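Local structure of RagB/SusD domain protein (5J5U) at residues Q113-I118 against I416-S420; Q143-Y147 against K478-D482. The protein binds chitin and, as a SusD homologue of a chitin utilization locus, probably serves glycan capture at the outer membrane of Flavobacterium johnsoniae. All coordinates share one frame. Residue numbers count along the deposited sequence, not the author numbering.

Overall arrangement
From the N terminus, the first of the four segments, 113-118 of contact 1, lies on helix 98-119. The next helix, 143-160, starts with 143-147, the first half of contact 2. Much later, 416-420 on helix 415-425 closes contact 1, and 478-482 in the C-terminal loop closes contact 2. The segments alternate, so the two long loops cross and neither lies within the other. Contact 1 joins two helices deep in the chain. Contact 2 fastens the C-terminal tail to the start of helix 143-160. Their centres are about 11 Å apart. Asp117 of contact 1 joins them, because its OD1 probably accepts hydrogen bonds from Tyr147 and Trp481 of contact 2.

Contact 1 of 2, residues Q113-I118 against I416-S420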
loop_
_atom_site.group_PDB
_atom_site.type_symbol
_atom_site.label_atom_id
_atom_site.label_comp_id
_atom_site.label_asym_id
_atom_site.label_seq_id
_atom_site.Cartn_x
_atom_site.Cartn_y
_atom_site.Cartn_z
ATOM N N GLN A 113 -4.530 -10.240 -1.168
ATOM C CA GLN A 113 -3.398 -9.848 -0.339
ATOM C C GLN A 113 -3.707 -8.650 0.583
ATOM O O GLN A 113 -3.349 -8.660 1.764
ATOM C CB GLN A 113 -2.187 -9.539 -1.230
ATOM C CG GLN A 113 -1.018 -8.927 -0.504
ATOM C CD GLN A 113 -0.877 -7.435 -0.794
ATOM O OE1 GLN A 113 -0.731 -7.027 -1.961
ATOM N NE2 GLN A 113 -0.915 -6.606 0.272
ATOM N N ARG A 114 -4.322 -7.611 0.041
ATOM C CA ARG A 114 -4.711 -6.492 0.886
ATOM C C ARG A 114 -5.656 -7.020 1.992
ATOM O O ARG A 114 -5.453 -6.752 3.198
ATOM C CB ARG A 114 -5.363 -5.378 0.043
ATOM C CG ARG A 114 -4.389 -4.721 -1.005
ATOM C CD ARG A 114 -5.109 -4.162 -2.227
ATOM N NE ARG A 114 -6.281 -4.968 -2.564
ATOM C CZ ARG A 114 -7.394 -4.510 -3.127
ATOM N NH1 ARG A 114 -7.500 -3.238 -3.474
ATOM N NH2 ARG A 114 -8.412 -5.340 -3.342
ATOM N N LEU A 115 -6.616 -7.853 1.581
ATOM C CA LEU A 115 -7.646 -8.363 2.474
ATOM C C LEU A 115 -7.063 -9.063 3.712
ATOM O O LEU A 115 -7.319 -8.637 4.849
ATOM C CB LEU A 115 -8.585 -9.308 1.710
ATOM C CG LEU A 115 -9.916 -9.670 2.378
ATOM C CD1 LEU A 115 -10.736 -8.433 2.669
ATOM C CD2 LEU A 115 -10.703 -10.581 1.471
ATOM N N THR A 116 -6.254 -10.099 3.492
ATOM C CA THR A 116 -5.710 -10.871 4.609
ATOM C C THR A 116 -4.796 -9.939 5.414
ATOM O O THR A 116 -4.852 -9.905 6.660
ATOM C CB THR A 116 -4.986 -12.180 4.129
ATOM O OG1 THR A 116 -4.469 -12.911 5.245
ATOM C CG2 THR A 116 -3.874 -11.906 3.072
ATOM N N ASP A 117 -4.050 -9.086 4.708
ATOM C CA ASP A 117 -3.084 -8.245 5.406
ATOM C C ASP A 117 -3.806 -7.303 6.384
ATOM O O ASP A 117 -3.250 -6.923 7.431
ATOM C CB ASP A 117 -2.245 -7.463 4.423
ATOM C CG ASP A 117 -1.096 -8.282 3.867
ATOM O OD1 ASP A 117 -0.917 -9.435 4.324
ATOM O OD2 ASP A 117 -0.370 -7.755 2.981
ATOM N N ILE A 118 -5.051 -6.950 6.058
ATOM C CA ILE A 118 -5.798 -6.071 6.944
ATOM C C ILE A 118 -6.583 -6.895 8.013
ATOM O O ILE A 118 -6.661 -6.477 9.179
ATOM C CB ILE A 118 -6.716 -5.143 6.147
ATOM C CG1 ILE A 118 -5.903 -3.991 5.548
ATOM C CG2 ILE A 118 -7.801 -4.534 7.034
ATOM C CD1 ILE A 118 -5.422 -2.990 6.604
ATOM N N ILE A 416 -2.114 1.197 2.661
ATOM C CA ILE A 416 -2.309 -0.158 3.149
ATOM C C ILE A 416 -0.944 -0.875 3.241
ATOM O O ILE A 416 -0.645 -1.521 4.257
ATOM C CB ILE A 416 -3.276 -0.943 2.253
ATOM C CG1 ILE A 416 -4.692 -0.402 2.397
ATOM C CG2 ILE A 416 -3.269 -2.451 2.600
ATOM C CD1 ILE A 416 -5.701 -1.109 1.487
ATOM N N GLU A 417 -0.114 -0.731 2.200
ATOM C CA GLU A 417 1.211 -1.372 2.166
ATOM C C GLU A 417 2.185 -0.786 3.187
ATOM O O GLU A 417 2.924 -1.503 3.821
ATOM C CB GLU A 417 1.824 -1.278 0.771
ATOM C CG GLU A 417 1.082 -2.083 -0.260
ATOM C CD GLU A 417 0.734 -3.463 0.251
ATOM O OE1 GLU A 417 1.666 -4.177 0.686
ATOM O OE2 GLU A 417 -0.464 -3.831 0.221
ATOM N N ALA A 418 2.175 0.525 3.332
ATOM C CA ALA A 418 2.986 1.169 4.337
ATOM C C ALA A 418 2.576 0.717 5.732
ATOM O O ALA A 418 3.427 0.509 6.576
ATOM C CB ALA A 418 2.870 2.659 4.223
ATOM N N TYR A 419 1.278 0.621 5.983
ATOM C CA TYR A 419 0.725 0.154 7.269
ATOM C C TYR A 419 1.195 -1.262 7.561
ATOM O O TYR A 419 1.594 -1.562 8.681
ATOM C CB TYR A 419 -0.811 0.229 7.266
ATOM C CG TYR A 419 -1.524 -0.352 8.490
ATOM C CD1 TYR A 419 -1.141 -0.018 9.800
ATOM C CD2 TYR A 419 -2.618 -1.194 8.330
ATOM C CE1 TYR A 419 -1.814 -0.540 10.915
ATOM C CE2 TYR A 419 -3.305 -1.722 9.432
ATOM C CZ TYR A 419 -2.898 -1.413 10.723
ATOM O OH TYR A 419 -3.611 -1.968 11.782
ATOM N N SER A 420 1.174 -2.125 6.545
ATOM C CA SER A 420 1.678 -3.489 6.730
ATOM C C SER A 420 3.201 -3.512 7.003
ATOM O O SER A 420 3.666 -4.206 7.921
ATOM C CB SER A 420 1.330 -4.359 5.517
ATOM O OG SER A 420 -0.082 -4.456 5.348
HETATM O O HOH W 1 -0.910 -4.937 2.860
#
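Gln113 starts sideways (chi1 t) and bends at chi2, near -105°, so its amide reaches the other helix. Gln113 NE2 donates to Glu417 OE2 at 2.8 Å and, on its own helix, to Asp117 OD2 at 3.0 Å. Two m torsions bring Glu417 OE2 to this point. Water 1 donates to Asp117 OD2 and to Glu417 OE2, 2.9 Å each, and accepts from Ser420 OG (chi1 m) at 2.7 Å. Arg195 of helix 178-195 forms salt bridges with both acids, offsetting part of their charge. Asp117 OD1 is held by Tyr147 and Trp481 of contact 2. This is helix-helix packing within the largely helical SusD-like fold: the axes of the two short segments approach to 10.6 Å and cross at 41°. Beside the polar cluster lies an apolar patch. Ile118, m at both torsions, sets CD1 3.8 Å from Tyr419 CD2, at the ring edge, and CG1 4.2 Å from Ile416 CG2. Arg114 CG lies 4.4 Å from Ile416 CG2; the guanidinium leads away to Glu80 of helix 66-90.

Contact 2 of 2, residues Q143-Y147 against K478-D482; sequences QQDIY and KVWWD
In this SusD-like fold, a type I beta turn near the C terminus, Val479 to Asp482, packs against the first turn of helix 143-160. Residues 143-147 are helical, and Tyr147 N bonds Gln143 O at 2.9 Å. Segment 478-482 is neither helix nor strand. Lys478 and Val479 are extended. Trp480 (phi/psi -56/-41) and Trp481 (-79/-9) form the turn corners, and Asp482 N closes it on Val479 O at 3.1 Å. The CA atoms of Gln143 and Trp480 are the nearest pair, 6.2 Å apart.

Gln143 points toward the turn and is fully extended, chi1 and chi2 both t. Its OE1 accepts a hydrogen bond from Trp481 N at 3.0 Å and lies 2.9 Å from Trp480 N. Gln143 NE2 hydrogen-bonds Thr116 OG1 of helix 98-119. Gln144 is also t, t. Its CB sits over one face of the Trp480 indole, a CH-pi contact 3.6 Å from the centroid of the six-membered ring and 18° off the normal. Trp480 adopts chi1 t with chi2 near 78°, which lays the indole along the helix. Tyr147 points toward the turn, with chi1 near -98°. Tyr147 CB is 4.4 Å from Trp480 CZ3. The Tyr147 ring meets the five-membered ring of Trp481 (chi1 p) obliquely, planes at 70° and centroids 5.4 Å apart. Tyr147 OH and Trp481 NE1, 3.4 Å apart, both hydrogen-bond to Asp117 OD1.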
loop_
_atom_site.group_PDB
_atom_site.type_symbol
_atom_site.label_atom_id
_atom_site.label_comp_id
_atom_site.label_asym_id
_atom_site.label_seq_id
_atom_site.Cartn_x
_atom_site.Cartn_y
_atom_site.Cartn_z
ATOM N N GLN A 143 -3.979 -17.549 7.691
ATOM C CA GLN A 143 -3.176 -16.636 6.872
ATOM C C GLN A 143 -1.920 -17.318 6.324
ATOM O O GLN A 143 -1.562 -17.114 5.165
ATOM C CB GLN A 143 -2.790 -15.374 7.661
ATOM C CG GLN A 143 -2.023 -14.339 6.816
ATOM C CD GLN A 143 -1.672 -13.060 7.577
ATOM O OE1 GLN A 143 -0.877 -13.080 8.529
ATOM N NE2 GLN A 143 -2.247 -11.936 7.144
ATOM N N GLN A 144 -1.298 -18.177 7.121
ATOM C CA GLN A 144 -0.119 -18.912 6.652
ATOM C C GLN A 144 -0.423 -19.714 5.366
ATOM O O GLN A 144 0.357 -19.697 4.400
ATOM C CB GLN A 144 0.409 -19.845 7.745
ATOM C CG GLN A 144 1.538 -20.767 7.286
ATOM C CD GLN A 144 2.166 -21.547 8.425
ATOM O OE1 GLN A 144 1.480 -21.963 9.353
ATOM N NE2 GLN A 144 3.471 -21.765 8.347
ATOM N N ASP A 145 -1.557 -20.403 5.358
ATOM C CA ASP A 145 -1.963 -21.172 4.183
ATOM C C ASP A 145 -2.314 -20.236 3.022
ATOM O O ASP A 145 -2.046 -20.555 1.865
ATOM C CB ASP A 145 -3.147 -22.112 4.514
ATOM C CG ASP A 145 -2.802 -23.116 5.613
ATOM O OD1 ASP A 145 -1.641 -23.542 5.655
ATOM O OD2 ASP A 145 -3.668 -23.483 6.427
ATOM N N ILE A 146 -2.915 -19.090 3.326
ATOM C CA ILE A 146 -3.281 -18.138 2.284
ATOM C C ILE A 146 -2.008 -17.716 1.585
ATOM O O ILE A 146 -1.942 -17.662 0.363
ATOM C CB ILE A 146 -4.024 -16.881 2.831
ATOM C CG1 ILE A 146 -5.374 -17.250 3.470
ATOM C CG2 ILE A 146 -4.255 -15.867 1.727
ATOM C CD1 ILE A 146 -6.205 -16.044 3.935
ATOM N N TYR A 147 -0.987 -17.443 2.372
ATOM C CA TYR A 147 0.301 -17.037 1.832
ATOM C C TYR A 147 1.036 -18.137 1.029
ATOM O O TYR A 147 1.654 -17.828 -0.005
ATOM C CB TYR A 147 1.188 -16.526 2.967
ATOM C CG TYR A 147 1.169 -15.024 3.066
ATOM C CD1 TYR A 147 0.049 -14.339 3.565
ATOM C CD2 TYR A 147 2.252 -14.278 2.617
ATOM C CE1 TYR A 147 0.040 -12.952 3.652
ATOM C CE2 TYR A 147 2.247 -12.906 2.690
ATOM C CZ TYR A 147 1.146 -12.246 3.204
ATOM O OH TYR A 147 1.188 -10.879 3.237
ATOM N N LYS A 478 -3.596 -9.268 16.255
ATOM C CA LYS A 478 -2.472 -9.370 15.315
ATOM C C LYS A 478 -2.757 -10.368 14.208
ATOM O O LYS A 478 -3.373 -11.410 14.453
ATOM C CB LYS A 478 -1.181 -9.832 15.998
ATOM C CG LYS A 478 -0.647 -8.962 17.105
ATOM C CD LYS A 478 0.395 -8.017 16.605
ATOM C CE LYS A 478 1.030 -7.228 17.755
ATOM N NZ LYS A 478 1.850 -8.080 18.669
ATOM N N VAL A 479 -2.261 -10.074 13.008
ATOM C CA VAL A 479 -2.321 -11.024 11.910
ATOM C C VAL A 479 -1.099 -11.916 12.088
ATOM O O VAL A 479 -0.162 -11.560 12.788
ATOM C CB VAL A 479 -2.340 -10.327 10.492
ATOM C CG1 VAL A 479 -3.496 -9.361 10.386
ATOM C CG2 VAL A 479 -1.037 -9.581 10.227
ATOM N N TRP A 480 -1.131 -13.080 11.465
ATOM C CA TRP A 480 -0.131 -14.139 11.659
ATOM C C TRP A 480 1.314 -13.711 11.401
ATOM O O TRP A 480 2.215 -14.107 12.139
ATOM C CB TRP A 480 -0.507 -15.345 10.762
ATOM C CG TRP A 480 0.591 -16.332 10.516
ATOM C CD1 TRP A 480 1.033 -17.300 11.370
ATOM C CD2 TRP A 480 1.399 -16.436 9.335
ATOM N NE1 TRP A 480 2.061 -18.001 10.796
ATOM C CE2 TRP A 480 2.310 -17.490 9.545
ATOM C CE3 TRP A 480 1.431 -15.749 8.119
ATOM C CZ2 TRP A 480 3.257 -17.870 8.583
ATOM C CZ3 TRP A 480 2.374 -16.123 7.159
ATOM C CH2 TRP A 480 3.271 -17.176 7.395
ATOM N N TRP A 481 1.558 -12.918 10.349
ATOM C CA TRP A 481 2.954 -12.578 10.017
ATOM C C TRP A 481 3.540 -11.472 10.894
ATOM O O TRP A 481 4.730 -11.191 10.846
ATOM C CB TRP A 481 3.120 -12.202 8.539
ATOM C CG TRP A 481 2.192 -11.178 7.911
ATOM C CD1 TRP A 481 1.305 -11.416 6.906
ATOM C CD2 TRP A 481 2.097 -9.774 8.198
ATOM N NE1 TRP A 481 0.659 -10.266 6.558
ATOM C CE2 TRP A 481 1.130 -9.241 7.332
ATOM C CE3 TRP A 481 2.756 -8.918 9.074
ATOM C CZ2 TRP A 481 0.779 -7.890 7.340
ATOM C CZ3 TRP A 481 2.415 -7.579 9.084
ATOM C CH2 TRP A 481 1.435 -7.076 8.220
ATOM N N ASP A 482 2.689 -10.852 11.688
ATOM C CA ASP A 482 3.093 -9.786 12.601
ATOM C C ASP A 482 3.434 -10.376 13.982
ATOM O O ASP A 482 2.562 -10.571 14.833
ATOM C CB ASP A 482 1.967 -8.738 12.643
ATOM C CG ASP A 482 2.203 -7.619 13.655
ATOM O OD1 ASP A 482 3.271 -7.568 14.308
ATOM O OD2 ASP A 482 1.300 -6.751 13.760
#